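Local structure of malate dehydrogenase (Pyrococcus horikoshii, 1V9N) at residues 168-173 against 185-190. The protein catalyses the reversible oxidation of (S)-malate to oxaloacetate with NAD(+) as the hydride acceptor, working as a homodimer. Sequence-based numbering, arbitrary orientation.
Sequences NPIALA and MATSVV. With NDP (NADPH dihydro-nicotinamide-adenine-dinucleotide phosphate), chain B.
I170 and selenomethionine M185 form an antiparallel hydrogen-bonded pair: I170 N reaches M185 O at 2.8 Å, in the carbonyl plane, and M185 N returns to I170 O at 3.0 Å. Two residues on, T187 takes over. Its CB turns toward 168-173 and sits 3.5 Å from N168 O. OG1, held in the crowded position between backbone N and carbonyl carbon (chi1 47°), donates to N168 O over 2.8 Å, from above the carbonyl plane. CG2, the other branch, passes 3.2 Å from N168 O before meeting I170 CD1 at 3.8 Å, the two side chains crossing at about a right angle. An alanine here would lose both the hydroxyl bond to N168 O and the methyl packing on I170, and would probably weaken the tie between 168-173 and 185-190. The cofactor lies against P169, M185 and A186: P169 CD approaches the nicotinamide carbon C4N of NADPH to 3.6 Å, while A186 N gives an almost straight bond (175°) to phosphate oxygen O1N. C4N is the hydride-carrying carbon, so the proline packed against it, together with the backbone N-H on one phosphate oxygen, helps place the reactive end of the cofactor.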
ATOM      1  N   ASN A 168      -1.354  -6.225  -9.937  1.00 17.82           N
ATOM      2  CA  ASN A 168      -1.198  -4.815  -9.587  1.00 18.69           C
ATOM      3  C   ASN A 168      -0.125  -4.482  -8.559  1.00 17.65           C
ATOM      4  O   ASN A 168      -0.388  -4.435  -7.359  1.00 19.06           O
ATOM      5  CB  ASN A 168      -2.558  -4.311  -9.111  1.00 17.41           C
ATOM      6  CG  ASN A 168      -3.660  -4.639 -10.097  1.00 16.73           C
ATOM      7  OD1 ASN A 168      -3.386  -5.078 -11.216  1.00 18.84           O
ATOM      8  ND2 ASN A 168      -4.905  -4.421  -9.702  1.00 14.15           N
ATOM      9  N   PRO A 169       1.097  -4.200  -9.029  1.00 17.74           N
ATOM     10  CA  PRO A 169       2.203  -3.878  -8.130  1.00 18.50           C
ATOM     11  C   PRO A 169       2.159  -2.478  -7.533  1.00 19.07           C
ATOM     12  O   PRO A 169       1.437  -1.596  -8.009  1.00 18.12           O
ATOM     13  CB  PRO A 169       3.426  -4.088  -9.019  1.00 18.85           C
ATOM     14  CG  PRO A 169       2.946  -3.570 -10.340  1.00 18.84           C
ATOM     15  CD  PRO A 169       1.530  -4.151 -10.438  1.00 15.99           C
ATOM     16  N   ILE A 170       2.938  -2.305  -6.470  1.00 17.86           N
ATOM     17  CA  ILE A 170       3.076  -1.038  -5.773  1.00 18.54           C
ATOM     18  C   ILE A 170       4.566  -0.817  -5.577  1.00 18.39           C
ATOM     19  O   ILE A 170       5.276  -1.718  -5.131  1.00 18.49           O
ATOM     20  CB  ILE A 170       2.427  -1.062  -4.379  1.00 21.37           C
ATOM     21  CG1 ILE A 170       0.914  -1.233  -4.506  1.00 22.51           C
ATOM     22  CG2 ILE A 170       2.784   0.219  -3.628  1.00 22.49           C
ATOM     23  CD1 ILE A 170       0.200  -1.387  -3.171  1.00 24.99           C
ATOM     24  N   ALA A 171       5.045   0.375  -5.913  1.00 16.18           N
ATOM     25  CA  ALA A 171       6.456   0.677  -5.745  1.00 15.61           C
ATOM     26  C   ALA A 171       6.664   2.040  -5.097  1.00 15.75           C
ATOM     27  O   ALA A 171       5.956   2.998  -5.408  1.00 14.35           O
ATOM     28  CB  ALA A 171       7.166   0.633  -7.095  1.00 14.80           C
ATOM     29  N   LEU A 172       7.626   2.105  -4.181  1.00 14.50           N
ATOM     30  CA  LEU A 172       7.983   3.344  -3.513  1.00 15.50           C
ATOM     31  C   LEU A 172       9.496   3.412  -3.423  1.00 15.68           C
ATOM     32  O   LEU A 172      10.153   2.474  -2.961  1.00 16.47           O
ATOM     33  CB  LEU A 172       7.382   3.434  -2.102  1.00 16.56           C
ATOM     34  CG  LEU A 172       7.659   4.778  -1.395  1.00 16.76           C
ATOM     35  CD1 LEU A 172       6.562   5.054  -0.385  1.00 18.51           C
ATOM     36  CD2 LEU A 172       9.030   4.764  -0.719  1.00 14.03           C
ATOM     37  N   ALA A 173      10.045   4.527  -3.881  1.00 13.52           N
ATOM     38  CA  ALA A 173      11.481   4.734  -3.840  1.00 14.24           C
ATOM     39  C   ALA A 173      11.735   6.031  -3.090  1.00 14.36           C
ATOM     40  O   ALA A 173      11.002   7.005  -3.255  1.00 13.75           O
ATOM     41  CB  ALA A 173      12.041   4.824  -5.255  1.00 13.86           C
HETATM   42  N   MSE A 185       6.763  -4.363  -5.389  1.00 20.76           N
HETATM   43  CA  MSE A 185       6.101  -5.647  -5.186  1.00 21.79           C
HETATM   44  C   MSE A 185       4.724  -5.806  -5.818  1.00 22.97           C
HETATM   45  O   MSE A 185       3.934  -4.862  -5.867  1.00 22.14           O
HETATM   46  CB  MSE A 185       5.929  -5.856  -3.683  1.00 21.24           C
HETATM   47  CG  MSE A 185       5.256  -4.635  -3.044  1.00 22.90           C
HETATM   48 SE   MSE A 185       4.573  -4.802  -1.256  1.00 29.78          SE
HETATM   49  CE  MSE A 185       2.799  -5.456  -1.680  1.00 22.77           C
ATOM     50  N   ALA A 186       4.427  -7.016  -6.277  1.00 21.75           N
ATOM     51  CA  ALA A 186       3.110  -7.299  -6.824  1.00 21.07           C
ATOM     52  C   ALA A 186       2.255  -7.490  -5.571  1.00 20.49           C
ATOM     53  O   ALA A 186       2.773  -7.901  -4.533  1.00 19.39           O
ATOM     54  CB  ALA A 186       3.140  -8.574  -7.634  1.00 19.88           C
ATOM     55  N   THR A 187       0.964  -7.184  -5.646  1.00 19.80           N
ATOM     56  CA  THR A 187       0.100  -7.348  -4.484  1.00 20.04           C
ATOM     57  C   THR A 187      -0.401  -8.788  -4.352  1.00 21.38           C
ATOM     58  O   THR A 187      -1.193  -9.114  -3.459  1.00 18.32           O
ATOM     59  CB  THR A 187      -1.092  -6.360  -4.523  1.00 17.86           C
ATOM     60  OG1 THR A 187      -1.694  -6.372  -5.820  1.00 17.54           O
ATOM     61  CG2 THR A 187      -0.609  -4.949  -4.213  1.00 20.90           C
ATOM     62  N   SER A 188       0.066  -9.642  -5.253  1.00 21.84           N
ATOM     63  CA  SER A 188      -0.273 -11.058  -5.225  1.00 25.09           C
ATOM     64  C   SER A 188       0.959 -11.694  -4.590  1.00 27.30           C
ATOM     65  O   SER A 188       2.006 -11.043  -4.501  1.00 27.25           O
ATOM     66  CB  SER A 188      -0.476 -11.593  -6.649  1.00 25.62           C
ATOM     67  OG  SER A 188       0.674 -11.372  -7.451  1.00 25.41           O
ATOM     68  N   VAL A 189       0.858 -12.940  -4.133  1.00 28.42           N
ATOM     69  CA  VAL A 189       2.027 -13.569  -3.522  1.00 30.79           C
ATOM     70  C   VAL A 189       3.193 -13.481  -4.505  1.00 31.60           C
ATOM     71  O   VAL A 189       4.308 -13.133  -4.123  1.00 32.90           O
ATOM     72  CB  VAL A 189       1.776 -15.053  -3.157  1.00 32.19           C
ATOM     73  CG1 VAL A 189       3.018 -15.633  -2.475  1.00 32.22           C
ATOM     74  CG2 VAL A 189       0.573 -15.174  -2.234  1.00 29.21           C
ATOM     75  N   VAL A 190       2.929 -13.785  -5.773  1.00 32.38           N
ATOM     76  CA  VAL A 190       3.962 -13.715  -6.805  1.00 35.17           C
ATOM     77  C   VAL A 190       3.371 -13.271  -8.137  1.00 36.34           C
ATOM     78  O   VAL A 190       2.164 -13.355  -8.350  1.00 35.34           O
ATOM     79  CB  VAL A 190       4.657 -15.082  -7.021  1.00 36.48           C
ATOM     80  CG1 VAL A 190       5.273 -15.560  -5.718  1.00 36.79           C
ATOM     81  CG2 VAL A 190       3.653 -16.107  -7.549  1.00 36.65           C
TER
HETATM   82  PA  NDP B 401       9.776  -9.669  -4.913  1.00 27.15           P
HETATM   83  O1A NDP B 401      10.879 -10.087  -5.745  1.00 29.38           O
HETATM   84  O2A NDP B 401       9.091 -10.582  -3.932  1.00 28.04           O
HETATM   85  O5B NDP B 401      10.266  -8.317  -4.124  1.00 28.10           O
HETATM   86  C5B NDP B 401       9.388  -7.615  -3.224  1.00 26.61           C
HETATM   87  C4B NDP B 401      10.195  -6.401  -2.724  1.00 25.06           C
HETATM   88  O4B NDP B 401      10.788  -6.844  -1.490  1.00 26.29           O
HETATM   89  C3B NDP B 401      11.328  -5.893  -3.572  1.00 25.38           C
HETATM   90  O3B NDP B 401      11.346  -4.438  -3.467  1.00 21.60           O
HETATM   91  C2B NDP B 401      12.579  -6.479  -3.019  1.00 23.71           C
HETATM   92  O2B NDP B 401      13.809  -5.775  -3.263  1.00 23.34           O
HETATM   93  C1B NDP B 401      12.198  -6.646  -1.581  1.00 25.55           C
HETATM   94  N9A NDP B 401      12.800  -7.824  -0.898  1.00 29.54           N
HETATM   95  C8A NDP B 401      13.046  -9.133  -1.402  1.00 29.06           C
HETATM   96  N7A NDP B 401      13.573  -9.903  -0.477  1.00 30.72           N
HETATM   97  C5A NDP B 401      13.688  -9.138   0.649  1.00 30.65           C
HETATM   98  C6A NDP B 401      14.164  -9.363   1.980  1.00 31.23           C
HETATM   99  N6A NDP B 401      14.630 -10.567   2.331  1.00 31.29           N
HETATM  100  N1A NDP B 401      14.138  -8.339   2.902  1.00 30.98           N
HETATM  101  C2A NDP B 401      13.657  -7.102   2.552  1.00 29.37           C
HETATM  102  N3A NDP B 401      13.183  -6.791   1.327  1.00 28.90           N
HETATM  103  C4A NDP B 401      13.225  -7.860   0.411  1.00 30.06           C
HETATM  104  O3  NDP B 401       8.610  -8.994  -5.722  1.00 29.05           O
HETATM  105  PN  NDP B 401       7.539  -9.392  -6.822  1.00 28.90           P
HETATM  106  O1N NDP B 401       6.242  -9.151  -6.199  1.00 27.75           O
HETATM  107  O2N NDP B 401       7.908 -10.812  -7.149  1.00 31.25           O
HETATM  108  O5D NDP B 401       7.900  -8.364  -7.982  1.00 27.80           O
HETATM  109  C5D NDP B 401       7.990  -8.756  -9.381  1.00 29.72           C
HETATM  110  C4D NDP B 401       8.355  -7.512 -10.280  1.00 28.48           C
HETATM  111  O4D NDP B 401       7.399  -7.478 -11.325  1.00 29.86           O
HETATM  112  C3D NDP B 401       8.283  -6.116  -9.614  1.00 27.84           C
HETATM  113  O3D NDP B 401       9.414  -5.355 -10.058  1.00 27.28           O
HETATM  114  C2D NDP B 401       6.946  -5.532 -10.035  1.00 27.69           C
HETATM  115  O2D NDP B 401       6.980  -4.121 -10.062  1.00 24.57           O
HETATM  116  C1D NDP B 401       6.748  -6.209 -11.417  1.00 27.73           C
HETATM  117  N1N NDP B 401       5.325  -6.429 -11.790  1.00 25.33           N
HETATM  118  C2N NDP B 401       4.848  -5.701 -12.916  1.00 24.99           C
HETATM  119  C3N NDP B 401       3.459  -5.918 -13.295  1.00 25.12           C
HETATM  120  C7N NDP B 401       2.910  -5.205 -14.453  1.00 24.05           C
HETATM  121  O7N NDP B 401       1.743  -5.342 -14.840  1.00 24.91           O
HETATM  122  N7N NDP B 401       3.687  -4.342 -15.162  1.00 24.05           N
HETATM  123  C4N NDP B 401       2.681  -6.836 -12.526  1.00 27.27           C
HETATM  124  C5N NDP B 401       3.167  -7.530 -11.426  1.00 26.71           C
HETATM  125  C6N NDP B 401       4.495  -7.334 -11.055  1.00 26.04           C
HETATM  126  P2B NDP B 401      14.868  -6.133  -4.343  1.00 26.07           P
HETATM  127  O1X NDP B 401      16.131  -5.941  -3.613  1.00 25.43           O
HETATM  128  O2X NDP B 401      14.754  -5.191  -5.499  1.00 24.13           O
HETATM  129  O3X NDP B 401      14.679  -7.578  -4.794  1.00 24.43           O